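Local coordinates for peptide methionine sulfoxide reductase MsrA (Treponema denticola ATCC 35405, PDB 5FA9), which probably repairs oxidised proteins by reducing methionine sulfoxide back to methionine, with MsrA and MsrB activities fused in one chain, at residues S11-E16 with D137-Y142. The protein carries 2 engineered substitutions. Numbering follows the deposited sequence.
Sequences SFWGVE and DYHQDY. Engineered in segment 11-16: S11 (natural residue Cys). With D1D ((4S,5S)-1,2-dithiane-4,5-diol), chain F.
W13 and Y142 stack face to face, the six-membered ring of the indole lying over the phenol with centroids 3.7 Å apart and planes only 6° from parallel. Y142 CB continues the same layer beneath the pyrrole part, making a CH-pi contact 3.8 Å from its centroid. Y142 CG stands anti to the backbone N (chi1 177°), near W13 NE1 and CE2. F12 and H139 pair differently: the phenylalanine edge, through CZ, meets one imidazole face in an offset edge-to-face contact, planes 71° apart, while CE1 rests against H139 CB.

Among the polar links, W13 NE1 donates to H139 ND1 over 3.3 Å, a bent bond that lies in the indole plane but reaches the imidazole somewhat tilted from its own. The extended side chain of E16 accepts the backbone N-H of D141 at OE1 (3.1 Å), from above the carboxylate plane. E16 OE2 sits 3.6 Å from D141 OD1, a like-charge approach that a long, weak ion pair of OD1 with R20 may temper. T28 OG1 bonds OE2, and a water lies within hydrogen-bonding reach of OE2 and Q140 OE1; Q140 NE2 is held by T30 O.

F12, W13 and H139 line the pocket of the bound dithiane-diol, while Y142 backs the far face of the indole. The ligand's O2 sits over the indole centre, 3.2 Å from W13 CE2, and hydrogen-bonds OG of S11, the engineered replacement of the predicted catalytic cysteine. Y92 and E52 complete this MsrA pocket. The contact thus joins the start of helix 12-19 to the loop after strand 132-134 and the first residue of helix 142-145, with F12 and E16 packing on strands 25-33 and 51-59.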
loop_
_atom_site.group_PDB
_atom_site.type_symbol
_atom_site.label_atom_id
_atom_site.label_comp_id
_atom_site.label_asym_id
_atom_site.label_seq_id
_atom_site.Cartn_x
_atom_site.Cartn_y
_atom_site.Cartn_z
ATOM N N SER B 11 -21.811 0.369 -12.167
ATOM C CA SER B 11 -21.481 1.789 -12.089
ATOM C C SER B 11 -20.569 2.061 -10.897
ATOM O O SER B 11 -20.947 1.816 -9.751
ATOM C CB SER B 11 -22.756 2.631 -11.992
ATOM O OG SER B 11 -22.462 3.979 -11.669
ATOM N N PHE B 12 -19.368 2.566 -11.168
ATOM C CA PHE B 12 -18.358 2.717 -10.123
ATOM C C PHE B 12 -18.705 3.801 -9.106
ATOM O O PHE B 12 -18.032 3.932 -8.083
ATOM C CB PHE B 12 -16.976 3.000 -10.734
ATOM C CG PHE B 12 -16.967 4.068 -11.800
ATOM C CD1 PHE B 12 -17.372 5.363 -11.524
ATOM C CD2 PHE B 12 -16.504 3.778 -13.072
ATOM C CE1 PHE B 12 -17.346 6.338 -12.503
ATOM C CE2 PHE B 12 -16.476 4.748 -14.055
ATOM C CZ PHE B 12 -16.896 6.030 -13.770
ATOM N N TRP B 13 -19.750 4.573 -9.386
ATOM C CA TRP B 13 -20.209 5.597 -8.455
ATOM C C TRP B 13 -20.665 4.961 -7.148
ATOM O O TRP B 13 -20.276 5.396 -6.064
ATOM C CB TRP B 13 -21.345 6.419 -9.067
ATOM C CG TRP B 13 -20.912 7.305 -10.194
ATOM C CD1 TRP B 13 -19.639 7.702 -10.481
ATOM C CD2 TRP B 13 -21.753 7.906 -11.186
ATOM N NE1 TRP B 13 -19.635 8.514 -11.590
ATOM C CE2 TRP B 13 -20.922 8.654 -12.042
ATOM C CE3 TRP B 13 -23.130 7.883 -11.433
ATOM C CZ2 TRP B 13 -21.419 9.373 -13.127
ATOM C CZ3 TRP B 13 -23.622 8.597 -12.511
ATOM C CH2 TRP B 13 -22.769 9.331 -13.344
ATOM N N GLY B 14 -21.487 3.923 -7.262
ATOM C CA GLY B 14 -22.003 3.229 -6.098
ATOM C C GLY B 14 -20.971 2.326 -5.452
ATOM O O GLY B 14 -20.917 2.212 -4.228
ATOM N N VAL B 15 -20.156 1.682 -6.281
ATOM C CA VAL B 15 -19.118 0.780 -5.794
ATOM C C VAL B 15 -18.117 1.522 -4.911
ATOM O O VAL B 15 -17.754 1.043 -3.836
ATOM C CB VAL B 15 -18.370 0.104 -6.956
ATOM C CG1 VAL B 15 -17.303 -0.839 -6.425
ATOM C CG2 VAL B 15 -19.347 -0.646 -7.848
ATOM N N GLU B 16 -17.683 2.694 -5.362
ATOM C CA GLU B 16 -16.760 3.508 -4.581
ATOM C C GLU B 16 -17.449 4.058 -3.338
ATOM O O GLU B 16 -16.858 4.098 -2.258
ATOM C CB GLU B 16 -16.196 4.659 -5.417
ATOM C CG GLU B 16 -15.174 5.502 -4.669
ATOM C CD GLU B 16 -14.640 6.657 -5.491
ATOM O OE1 GLU B 16 -15.415 7.239 -6.277
ATOM O OE2 GLU B 16 -13.442 6.983 -5.349
ATOM N N ASP B 137 -11.679 13.549 -12.604
ATOM C CA ASP B 137 -11.973 14.011 -11.249
ATOM C C ASP B 137 -13.475 14.152 -11.019
ATOM O O ASP B 137 -13.952 14.069 -9.888
ATOM C CB ASP B 137 -11.272 15.342 -10.974
ATOM C CG ASP B 137 -9.762 15.218 -10.990
ATOM O OD1 ASP B 137 -9.222 14.426 -10.189
ATOM O OD2 ASP B 137 -9.116 15.912 -11.802
ATOM N N TYR B 138 -14.206 14.377 -12.107
ATOM C CA TYR B 138 -15.662 14.415 -12.080
ATOM C C TYR B 138 -16.239 13.118 -11.516
ATOM O O TYR B 138 -17.196 13.139 -10.741
ATOM C CB TYR B 138 -16.207 14.673 -13.488
ATOM C CG TYR B 138 -17.715 14.724 -13.573
ATOM C CD1 TYR B 138 -18.423 15.802 -13.060
ATOM C CD2 TYR B 138 -18.429 13.695 -14.173
ATOM C CE1 TYR B 138 -19.803 15.853 -13.139
ATOM C CE2 TYR B 138 -19.807 13.736 -14.257
ATOM C CZ TYR B 138 -20.488 14.817 -13.738
ATOM O OH TYR B 138 -21.861 14.862 -13.819
ATOM N N HIS B 139 -15.647 11.994 -11.909
ATOM C CA HIS B 139 -16.121 10.681 -11.484
ATOM C C HIS B 139 -15.516 10.227 -10.157
ATOM O O HIS B 139 -15.897 9.186 -9.621
ATOM C CB HIS B 139 -15.823 9.639 -12.564
ATOM C CG HIS B 139 -16.538 9.886 -13.856
ATOM N ND1 HIS B 139 -17.912 9.964 -13.942
ATOM C CD2 HIS B 139 -16.071 10.070 -15.113
ATOM C CE1 HIS B 139 -18.260 10.185 -15.197
ATOM N NE2 HIS B 139 -17.161 10.254 -15.928
ATOM N N GLN B 140 -14.578 11.004 -9.628
ATOM C CA GLN B 140 -13.922 10.655 -8.370
ATOM C C GLN B 140 -14.708 11.190 -7.179
ATOM O O GLN B 140 -14.917 12.398 -7.061
ATOM C CB GLN B 140 -12.489 11.188 -8.344
ATOM C CG GLN B 140 -11.613 10.657 -9.468
ATOM C CD GLN B 140 -11.396 9.157 -9.383
ATOM O OE1 GLN B 140 -11.472 8.565 -8.306
ATOM N NE2 GLN B 140 -11.127 8.534 -10.525
ATOM N N ASP B 141 -15.126 10.281 -6.299
ATOM C CA ASP B 141 -16.017 10.608 -5.187
ATOM C C ASP B 141 -17.243 11.359 -5.693
ATOM O O ASP B 141 -17.610 12.409 -5.163
ATOM C CB ASP B 141 -15.285 11.428 -4.120
ATOM C CG ASP B 141 -14.469 10.561 -3.180
ATOM O OD1 ASP B 141 -14.826 9.377 -3.004
ATOM O OD2 ASP B 141 -13.474 11.061 -2.618
ATOM N N TYR B 142 -17.863 10.804 -6.731
ATOM C CA TYR B 142 -19.007 11.421 -7.391
ATOM C C TYR B 142 -20.172 11.637 -6.432
ATOM O O TYR B 142 -20.737 12.729 -6.364
ATOM C CB TYR B 142 -19.451 10.558 -8.576
ATOM C CG TYR B 142 -20.684 11.058 -9.296
ATOM C CD1 TYR B 142 -20.584 11.990 -10.320
ATOM C CD2 TYR B 142 -21.947 10.581 -8.967
ATOM C CE1 TYR B 142 -21.707 12.445 -10.985
ATOM C CE2 TYR B 142 -23.076 11.030 -9.626
ATOM C CZ TYR B 142 -22.950 11.961 -10.634
ATOM O OH TYR B 142 -24.071 12.410 -11.295
HETATM S S1 D1D F . -19.613 6.871 -17.080
HETATM C C1 D1D F . -19.874 6.974 -15.487
HETATM C C2 D1D F . -20.751 5.737 -14.937
HETATM O O2 D1D F . -21.016 5.927 -13.722
HETATM C C3 D1D F . -22.221 5.546 -15.809
HETATM O O3 D1D F . -22.793 4.494 -15.422
HETATM C C4 D1D F . -21.981 5.459 -17.401
HETATM S S4 D1D F . -21.093 6.688 -17.962
HETATM O O HOH W 1 -11.570 8.852 -5.723
#